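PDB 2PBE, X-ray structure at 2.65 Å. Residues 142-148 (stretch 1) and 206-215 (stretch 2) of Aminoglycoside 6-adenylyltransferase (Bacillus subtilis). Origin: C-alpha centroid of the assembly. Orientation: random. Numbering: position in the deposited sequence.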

# COMPACT_ATOMS: atom_id res chain seq x y z
N ARG A 142 2.55 -8.87 6.99
CA ARG A 142 2.87 -9.41 5.68
C ARG A 142 1.58 -9.43 4.83
O ARG A 142 1.62 -9.52 3.60
CB ARG A 142 3.45 -10.81 5.81
N GLN A 143 0.44 -9.31 5.51
CA GLN A 143 -0.86 -9.30 4.87
C GLN A 143 -0.96 -8.13 3.89
O GLN A 143 -1.54 -8.23 2.81
CB GLN A 143 -1.93 -9.14 5.95
CG GLN A 143 -3.34 -9.10 5.43
CD GLN A 143 -4.32 -8.59 6.46
OE1 GLN A 143 -5.52 -8.52 6.20
NE2 GLN A 143 -3.82 -8.21 7.64
N TYR A 144 -0.36 -7.00 4.28
CA TYR A 144 -0.39 -5.80 3.48
C TYR A 144 0.87 -5.55 2.65
O TYR A 144 0.91 -4.63 1.83
CB TYR A 144 -0.63 -4.59 4.37
CG TYR A 144 -1.88 -4.68 5.21
CD1 TYR A 144 -3.16 -4.63 4.61
CD2 TYR A 144 -1.79 -4.80 6.62
CE1 TYR A 144 -4.36 -4.70 5.40
CE2 TYR A 144 -2.98 -4.86 7.43
CZ TYR A 144 -4.26 -4.80 6.81
OH TYR A 144 -5.40 -4.84 7.58
N TRP A 145 1.89 -6.38 2.84
CA TRP A 145 3.14 -6.17 2.11
C TRP A 145 3.05 -6.50 0.62
O TRP A 145 2.58 -7.57 0.24
CB TRP A 145 4.29 -6.96 2.72
CG TRP A 145 5.63 -6.46 2.25
CD1 TRP A 145 6.57 -7.17 1.56
CD2 TRP A 145 6.15 -5.14 2.41
NE1 TRP A 145 7.66 -6.38 1.29
CE2 TRP A 145 7.44 -5.12 1.79
CE3 TRP A 145 5.67 -3.95 3.01
CZ2 TRP A 145 8.26 -3.97 1.75
CZ3 TRP A 145 6.49 -2.79 2.98
CH2 TRP A 145 7.77 -2.82 2.34
N ILE A 146 3.52 -5.57 -0.21
CA ILE A 146 3.51 -5.74 -1.65
C ILE A 146 4.92 -5.62 -2.23
O ILE A 146 5.67 -4.73 -1.85
CB ILE A 146 2.56 -4.69 -2.32
CG1 ILE A 146 1.10 -5.05 -2.05
CG2 ILE A 146 2.86 -4.56 -3.83
CD1 ILE A 146 0.65 -6.38 -2.67
N LYS A 147 5.27 -6.53 -3.13
CA LYS A 147 6.56 -6.55 -3.81
C LYS A 147 6.40 -7.51 -4.99
O LYS A 147 5.44 -8.26 -5.03
CB LYS A 147 7.67 -7.03 -2.88
CG LYS A 147 7.35 -8.30 -2.12
CD LYS A 147 8.61 -8.94 -1.56
CE LYS A 147 9.40 -9.64 -2.67
NZ LYS A 147 8.59 -10.73 -3.32
N ARG A 148 7.34 -7.47 -5.95
CA ARG A 148 7.24 -8.33 -7.14
C ARG A 148 6.91 -9.78 -6.75
O ARG A 148 7.65 -10.43 -5.99
CB ARG A 148 8.55 -8.30 -7.97
CG ARG A 148 8.36 -8.77 -9.43
CD ARG A 148 9.61 -9.47 -9.97
NE ARG A 148 9.95 -10.55 -9.05
CZ ARG A 148 10.58 -11.69 -9.37
NH1 ARG A 148 10.96 -11.93 -10.62
NH2 ARG A 148 10.79 -12.62 -8.43
N TYR A 206 9.07 -0.81 -6.92
CA TYR A 206 9.14 -0.53 -5.49
C TYR A 206 8.40 -1.60 -4.70
O TYR A 206 7.68 -2.43 -5.27
CB TYR A 206 8.50 0.83 -5.15
CG TYR A 206 8.94 2.06 -5.93
CD1 TYR A 206 10.23 2.14 -6.56
CD2 TYR A 206 8.12 3.21 -5.97
CE1 TYR A 206 10.67 3.34 -7.19
CE2 TYR A 206 8.55 4.40 -6.59
CZ TYR A 206 9.82 4.47 -7.19
OH TYR A 206 10.23 5.67 -7.76
N SER A 207 8.61 -1.59 -3.38
CA SER A 207 7.94 -2.51 -2.47
C SER A 207 7.27 -1.57 -1.48
O SER A 207 7.85 -0.55 -1.13
CB SER A 207 8.96 -3.38 -1.72
OG SER A 207 9.72 -4.19 -2.60
N PHE A 208 6.07 -1.89 -1.03
CA PHE A 208 5.40 -1.00 -0.10
C PHE A 208 4.26 -1.68 0.63
O PHE A 208 3.97 -2.85 0.39
CB PHE A 208 4.87 0.23 -0.83
CG PHE A 208 3.96 -0.10 -1.98
CD1 PHE A 208 2.57 -0.18 -1.79
CD2 PHE A 208 4.48 -0.33 -3.26
CE1 PHE A 208 1.68 -0.48 -2.88
CE2 PHE A 208 3.62 -0.64 -4.37
CZ PHE A 208 2.21 -0.71 -4.18
N SER A 209 3.64 -0.95 1.54
CA SER A 209 2.54 -1.49 2.29
C SER A 209 1.24 -0.84 1.83
O SER A 209 1.25 0.27 1.31
CB SER A 209 2.79 -1.27 3.78
OG SER A 209 1.67 -1.63 4.59
N MSE A 210 0.14 -1.57 1.97
CA MSE A 210 -1.16 -1.05 1.56
C MSE A 210 -1.74 -0.36 2.77
O MSE A 210 -2.68 0.44 2.67
CB MSE A 210 -2.06 -2.18 1.08
CG MSE A 210 -1.53 -2.88 -0.18
SE MSE A 210 -2.60 -4.42 -0.78
CE MSE A 210 -3.88 -3.52 -1.86
N GLY A 211 -1.14 -0.64 3.92
CA GLY A 211 -1.58 -0.05 5.17
C GLY A 211 -2.75 -0.77 5.79
O GLY A 211 -3.45 -1.53 5.11
N LYS A 212 -2.96 -0.55 7.09
CA LYS A 212 -4.06 -1.16 7.82
C LYS A 212 -5.35 -0.88 7.03
O LYS A 212 -5.75 0.27 6.85
CB LYS A 212 -4.17 -0.56 9.23
CG LYS A 212 -5.03 -1.38 10.19
CD LYS A 212 -4.37 -2.72 10.48
CE LYS A 212 -5.37 -3.74 11.02
NZ LYS A 212 -4.76 -5.12 11.06
N ASN A 213 -5.96 -1.95 6.53
CA ASN A 213 -7.18 -1.87 5.72
C ASN A 213 -7.00 -1.13 4.40
O ASN A 213 -7.87 -0.35 3.98
CB ASN A 213 -8.35 -1.24 6.50
CG ASN A 213 -9.02 -2.24 7.42
OD1 ASN A 213 -8.58 -2.46 8.55
ND2 ASN A 213 -10.09 -2.86 6.93
N TYR A 214 -5.87 -1.40 3.75
CA TYR A 214 -5.56 -0.84 2.43
C TYR A 214 -5.70 0.68 2.33
O TYR A 214 -5.97 1.22 1.26
CB TYR A 214 -6.46 -1.54 1.38
CG TYR A 214 -6.75 -3.01 1.70
CD1 TYR A 214 -5.74 -4.00 1.53
CD2 TYR A 214 -7.98 -3.41 2.29
CE1 TYR A 214 -5.96 -5.36 1.94
CE2 TYR A 214 -8.21 -4.75 2.72
CZ TYR A 214 -7.19 -5.72 2.55
OH TYR A 214 -7.38 -7.02 2.99
N LYS A 215 -5.48 1.37 3.45
CA LYS A 215 -5.60 2.83 3.52
C LYS A 215 -4.67 3.63 2.60
O LYS A 215 -4.94 4.79 2.31
CB LYS A 215 -5.44 3.31 4.97
CG LYS A 215 -4.11 2.93 5.63
CD LYS A 215 -4.24 2.88 7.16
CE LYS A 215 -4.11 4.24 7.81
NZ LYS A 215 -2.68 4.65 7.90

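Backbone hydrogen bonds set the register of this contact. Ile 146 and Phe 208 form an antiparallel, hydrogen-bonded pair: Ile 146 N donates to Phe 208 O at 2.8 Å, and Phe 208 N donates to Ile 146 O at 3.0 Å. The neighbouring pair, Trp 145 and Ser 209, is of the non-hydrogen-bonded kind, so the next link comes one residue further on, where Met 210 N donates to Tyr 144 O at 3.2 Å. Between these bonds Ser 209 CA makes a CA-H...O contact with Tyr 144 O at 3.6 Å; beyond the pair, Ser 207 CA lies 3.2 Å from Ile 146 O.

One further hydrogen bond involves a side chain. Asn 213 N donates to Tyr 144 OH at 3.1 Å, which ties the loop after the strand to the far end of a buried tyrosine; a phenol suits this place because it joins a broad apolar ring to a polar tip.

Aromatic packing makes fuller use of that ring. Gly 211 O and Lys 212 CA lie over one face, the latter a CH-pi contact 4.1 Å from the centroid of the Tyr 144 ring, while the ring's edge meets the face of Tyr 214, with planes at 73° and Tyr 144 CE1 3.9 Å from Tyr 214 CE1. Gly 211 has phi/psi of 83/161, where a CB would jam against the preceding carbonyl and clash with Lys 215 CG.

Apolar contacts fill the sheet face that carries Ile 146 and Phe 208. The branched isoleucine sets CG2 over the phenylalanine ring, 3.9 Å from Phe 208 CZ, and its CG1 lies 3.9 Å from CG of Met 210, a selenomethionine. On the other face, with Ser 209, Trp 145 brings the end of its indole nearer the partner strand, where Trp 145 CZ2 is 3.6 Å from Ser 207 CB and Phe 208 O lies over one face of the indole, 3.3 Å from Trp 145 CE3.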